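Local coordinates for protein L-lysine 6-monooxygenase (PDB 5CQF) that probably hydroxylates the side-chain amino group of L-lysine in siderophore biosynthesis, as an FAD- and NADP-dependent monooxygenase, at residues L203-G211 and L341-T350. Numbering follows the deposited sequence.
Sequences LPKRWLVLG and LEVDAVVLGT
D344 OD2 is gripped twice by one residue, R206, through its backbone N and its NE. The NE bond is almost straight (174°). NH2 of the same guanidinium takes D344 OD1 at 2.7 Å, completing a side-on, two-nitrogen salt bridge. Both oxygens lie near the guanidinium plane, yet NE and NH2 come from above the carboxylate plane, the two planes being steeply inclined, whereas the backbone N reaches OD2 on its anti side, closer to that plane. A bend at chi3 (-55°) lays one face of the guanidinium against the backbone of E342 and V343. The grip is reciprocal: R206 O accepts from both D344 N (2.8 Å) and A345 N, the former from above the carbonyl plane. Such mutual bonding pins the turn from strand 338-343 of the antiparallel sheet into strand 345-348, an example of backbone and side-chain bonds jointly locking a change of strand direction.

Beyond this corner the strands run parallel, A345 O, L208 O, V347 O and L210 O accepting in turn from the backbone N of L208, V347, L210 and G349. On the face shared with helix 214-226, A345 CB sits 3.6 Å from the centroid of the six-membered ring of W207, a CH-pi contact over the ring face, while V347 CG2 approaches CZ3 obliquely. The indole is further fixed by its NE1, bonded to P204 O at 2.8 Å. On the other face L208 packs CB against V343 CG2 and V346 CG2, and its CD1 meets L341 CD1 at 4.0 Å, joining the parallel sheet to the antiparallel one.

At the far end G211 adopts a positive phi, which glycine reaches readily. Strand 206-210, this glycine and helix 214-226 form a strand-turn-helix with a GxGxxA pattern, consistent with the dinucleotide-binding turn of a Rossmann-type, probably NADP-binding, domain.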
loop_
_atom_site.group_PDB
_atom_site.type_symbol
_atom_site.label_atom_id
_atom_site.label_comp_id
_atom_site.label_asym_id
_atom_site.label_seq_id
_atom_site.Cartn_x
_atom_site.Cartn_y
_atom_site.Cartn_z
ATOM N N LEU A 203 -9.272 21.227 -27.450
ATOM C CA LEU A 203 -10.381 20.317 -27.257
ATOM C C LEU A 203 -11.673 21.090 -26.961
ATOM O O LEU A 203 -11.635 22.130 -26.346
ATOM C CB LEU A 203 -10.074 19.374 -26.096
ATOM C CG LEU A 203 -8.803 18.550 -26.250
ATOM C CD1 LEU A 203 -8.600 17.699 -25.010
ATOM C CD2 LEU A 203 -8.865 17.675 -27.487
ATOM N N PRO A 204 -12.826 20.545 -27.356
ATOM C CA PRO A 204 -14.090 21.108 -26.874
ATOM C C PRO A 204 -14.288 20.954 -25.373
ATOM O O PRO A 204 -13.724 20.054 -24.763
ATOM C CB PRO A 204 -15.159 20.322 -27.639
ATOM C CG PRO A 204 -14.480 19.132 -28.188
ATOM C CD PRO A 204 -13.018 19.425 -28.293
ATOM N N LYS A 205 -15.103 21.827 -24.802
ATOM C CA LYS A 205 -15.228 21.968 -23.356
ATOM C C LYS A 205 -16.141 20.923 -22.696
ATOM O O LYS A 205 -15.835 20.411 -21.624
ATOM C CB LYS A 205 -15.746 23.390 -23.029
ATOM C CG LYS A 205 -15.765 23.754 -21.542
ATOM C CD LYS A 205 -16.305 25.164 -21.292
ATOM C CE LYS A 205 -17.838 25.196 -21.297
ATOM N NZ LYS A 205 -18.410 26.541 -21.618
ATOM N N ARG A 206 -17.277 20.638 -23.326
ATOM C CA ARG A 206 -18.342 19.867 -22.694
ATOM C C ARG A 206 -18.386 18.492 -23.318
ATOM O O ARG A 206 -18.583 18.359 -24.514
ATOM C CB ARG A 206 -19.670 20.588 -22.875
ATOM C CG ARG A 206 -19.747 21.947 -22.186
ATOM C CD ARG A 206 -21.012 22.721 -22.577
ATOM N NE ARG A 206 -21.080 22.850 -24.036
ATOM C CZ ARG A 206 -22.159 23.189 -24.740
ATOM N NH1 ARG A 206 -23.308 23.480 -24.141
ATOM N NH2 ARG A 206 -22.077 23.234 -26.063
ATOM N N TRP A 207 -18.177 17.461 -22.510
ATOM C CA TRP A 207 -18.114 16.101 -22.999
ATOM C C TRP A 207 -19.134 15.244 -22.298
ATOM O O TRP A 207 -19.445 15.475 -21.139
ATOM C CB TRP A 207 -16.760 15.538 -22.736
ATOM C CG TRP A 207 -15.737 16.032 -23.657
ATOM C CD1 TRP A 207 -15.069 17.198 -23.557
ATOM C CD2 TRP A 207 -15.219 15.362 -24.814
ATOM N NE1 TRP A 207 -14.185 17.326 -24.585
ATOM C CE2 TRP A 207 -14.246 16.211 -25.377
ATOM C CE3 TRP A 207 -15.479 14.130 -25.424
ATOM C CZ2 TRP A 207 -13.504 15.868 -26.528
ATOM C CZ3 TRP A 207 -14.735 13.775 -26.565
ATOM C CH2 TRP A 207 -13.762 14.651 -27.104
ATOM N N LEU A 208 -19.670 14.271 -23.014
ATOM C CA LEU A 208 -20.464 13.214 -22.414
ATOM C C LEU A 208 -19.746 11.931 -22.666
ATOM O O LEU A 208 -19.333 11.686 -23.781
ATOM C CB LEU A 208 -21.843 13.157 -23.048
ATOM C CG LEU A 208 -22.784 12.197 -22.329
ATOM C CD1 LEU A 208 -24.205 12.694 -22.431
ATOM C CD2 LEU A 208 -22.720 10.771 -22.859
ATOM N N VAL A 209 -19.552 11.134 -21.629
ATOM C CA VAL A 209 -18.915 9.832 -21.767
ATOM C C VAL A 209 -19.873 8.755 -21.245
ATOM O O VAL A 209 -20.238 8.748 -20.069
ATOM C CB VAL A 209 -17.584 9.773 -20.988
ATOM C CG1 VAL A 209 -16.924 8.429 -21.126
ATOM C CG2 VAL A 209 -16.622 10.842 -21.479
ATOM N N LEU A 210 -20.292 7.867 -22.136
ATOM C CA LEU A 210 -21.258 6.826 -21.812
ATOM C C LEU A 210 -20.515 5.552 -21.445
ATOM O O LEU A 210 -19.642 5.102 -22.193
ATOM C CB LEU A 210 -22.122 6.575 -23.038
ATOM C CG LEU A 210 -23.218 5.504 -22.997
ATOM C CD1 LEU A 210 -24.346 5.911 -22.064
ATOM C CD2 LEU A 210 -23.764 5.280 -24.399
ATOM N N GLY A 211 -20.828 4.984 -20.292
ATOM C CA GLY A 211 -20.291 3.665 -19.946
ATOM C C GLY A 211 -19.634 3.602 -18.596
ATOM O O GLY A 211 -19.277 4.639 -18.021
ATOM N N LEU A 341 -29.120 17.361 -21.485
ATOM C CA LEU A 341 -27.728 17.852 -21.408
ATOM C C LEU A 341 -27.318 18.373 -22.762
ATOM O O LEU A 341 -27.568 17.724 -23.782
ATOM C CB LEU A 341 -26.764 16.717 -21.070
ATOM C CG LEU A 341 -26.916 16.089 -19.695
ATOM C CD1 LEU A 341 -26.066 14.832 -19.569
ATOM C CD2 LEU A 341 -26.542 17.106 -18.625
ATOM N N GLU A 342 -26.671 19.524 -22.791
ATOM C CA GLU A 342 -26.046 19.987 -24.022
ATOM C C GLU A 342 -24.530 19.848 -23.915
ATOM O O GLU A 342 -23.923 20.423 -23.026
ATOM C CB GLU A 342 -26.418 21.427 -24.280
ATOM C CG GLU A 342 -27.916 21.645 -24.293
ATOM C CD GLU A 342 -28.272 23.101 -24.192
ATOM O OE1 GLU A 342 -27.732 23.787 -23.286
ATOM O OE2 GLU A 342 -29.084 23.550 -25.025
ATOM N N VAL A 343 -23.939 19.087 -24.826
ATOM C CA VAL A 343 -22.514 18.859 -24.836
ATOM C C VAL A 343 -21.931 19.102 -26.209
ATOM O O VAL A 343 -22.664 19.189 -27.168
ATOM C CB VAL A 343 -22.173 17.430 -24.365
ATOM C CG1 VAL A 343 -22.514 17.291 -22.895
ATOM C CG2 VAL A 343 -22.899 16.374 -25.174
ATOM N N ASP A 344 -20.610 19.234 -26.284
ATOM C CA ASP A 344 -19.904 19.466 -27.541
ATOM C C ASP A 344 -19.454 18.158 -28.164
ATOM O O ASP A 344 -19.310 18.077 -29.359
ATOM C CB ASP A 344 -18.694 20.356 -27.304
ATOM C CG ASP A 344 -19.072 21.722 -26.747
ATOM O OD1 ASP A 344 -19.910 22.414 -27.385
ATOM O OD2 ASP A 344 -18.561 22.099 -25.662
ATOM N N ALA A 345 -19.203 17.130 -27.356
ATOM C CA ALA A 345 -18.780 15.839 -27.888
ATOM C C ALA A 345 -19.151 14.696 -26.984
ATOM O O ALA A 345 -19.337 14.882 -25.794
ATOM C CB ALA A 345 -17.289 15.826 -28.133
ATOM N N VAL A 346 -19.215 13.508 -27.579
ATOM C CA VAL A 346 -19.687 12.319 -26.942
ATOM C C VAL A 346 -18.693 11.208 -27.217
ATOM O O VAL A 346 -18.162 11.127 -28.342
ATOM C CB VAL A 346 -21.054 11.946 -27.502
ATOM C CG1 VAL A 346 -21.502 10.579 -27.019
ATOM C CG2 VAL A 346 -22.070 13.003 -27.110
ATOM N N VAL A 347 -18.400 10.405 -26.172
ATOM C CA VAL A 347 -17.530 9.215 -26.262
ATOM C C VAL A 347 -18.330 7.974 -25.865
ATOM O O VAL A 347 -18.940 7.945 -24.804
ATOM C CB VAL A 347 -16.311 9.291 -25.329
ATOM C CG1 VAL A 347 -15.528 7.996 -25.353
ATOM C CG2 VAL A 347 -15.376 10.415 -25.701
ATOM N N LEU A 348 -18.329 6.948 -26.708
ATOM C CA LEU A 348 -19.107 5.756 -26.437
ATOM C C LEU A 348 -18.208 4.717 -25.860
ATOM O O LEU A 348 -17.447 4.106 -26.580
ATOM C CB LEU A 348 -19.774 5.228 -27.696
ATOM C CG LEU A 348 -20.613 6.248 -28.466
ATOM C CD1 LEU A 348 -21.102 5.628 -29.759
ATOM C CD2 LEU A 348 -21.796 6.741 -27.665
ATOM N N GLY A 349 -18.291 4.510 -24.548
ATOM C CA GLY A 349 -17.561 3.415 -23.907
ATOM C C GLY A 349 -18.497 2.233 -23.815
ATOM O O GLY A 349 -18.716 1.685 -22.750
ATOM N N THR A 350 -19.051 1.841 -24.944
ATOM C CA THR A 350 -20.078 0.829 -24.993
ATOM C C THR A 350 -19.511 -0.577 -25.109
ATOM O O THR A 350 -20.277 -1.534 -25.069
ATOM C CB THR A 350 -21.000 1.070 -26.199
ATOM O OG1 THR A 350 -20.220 1.469 -27.334
ATOM C CG2 THR A 350 -22.003 2.145 -25.894
#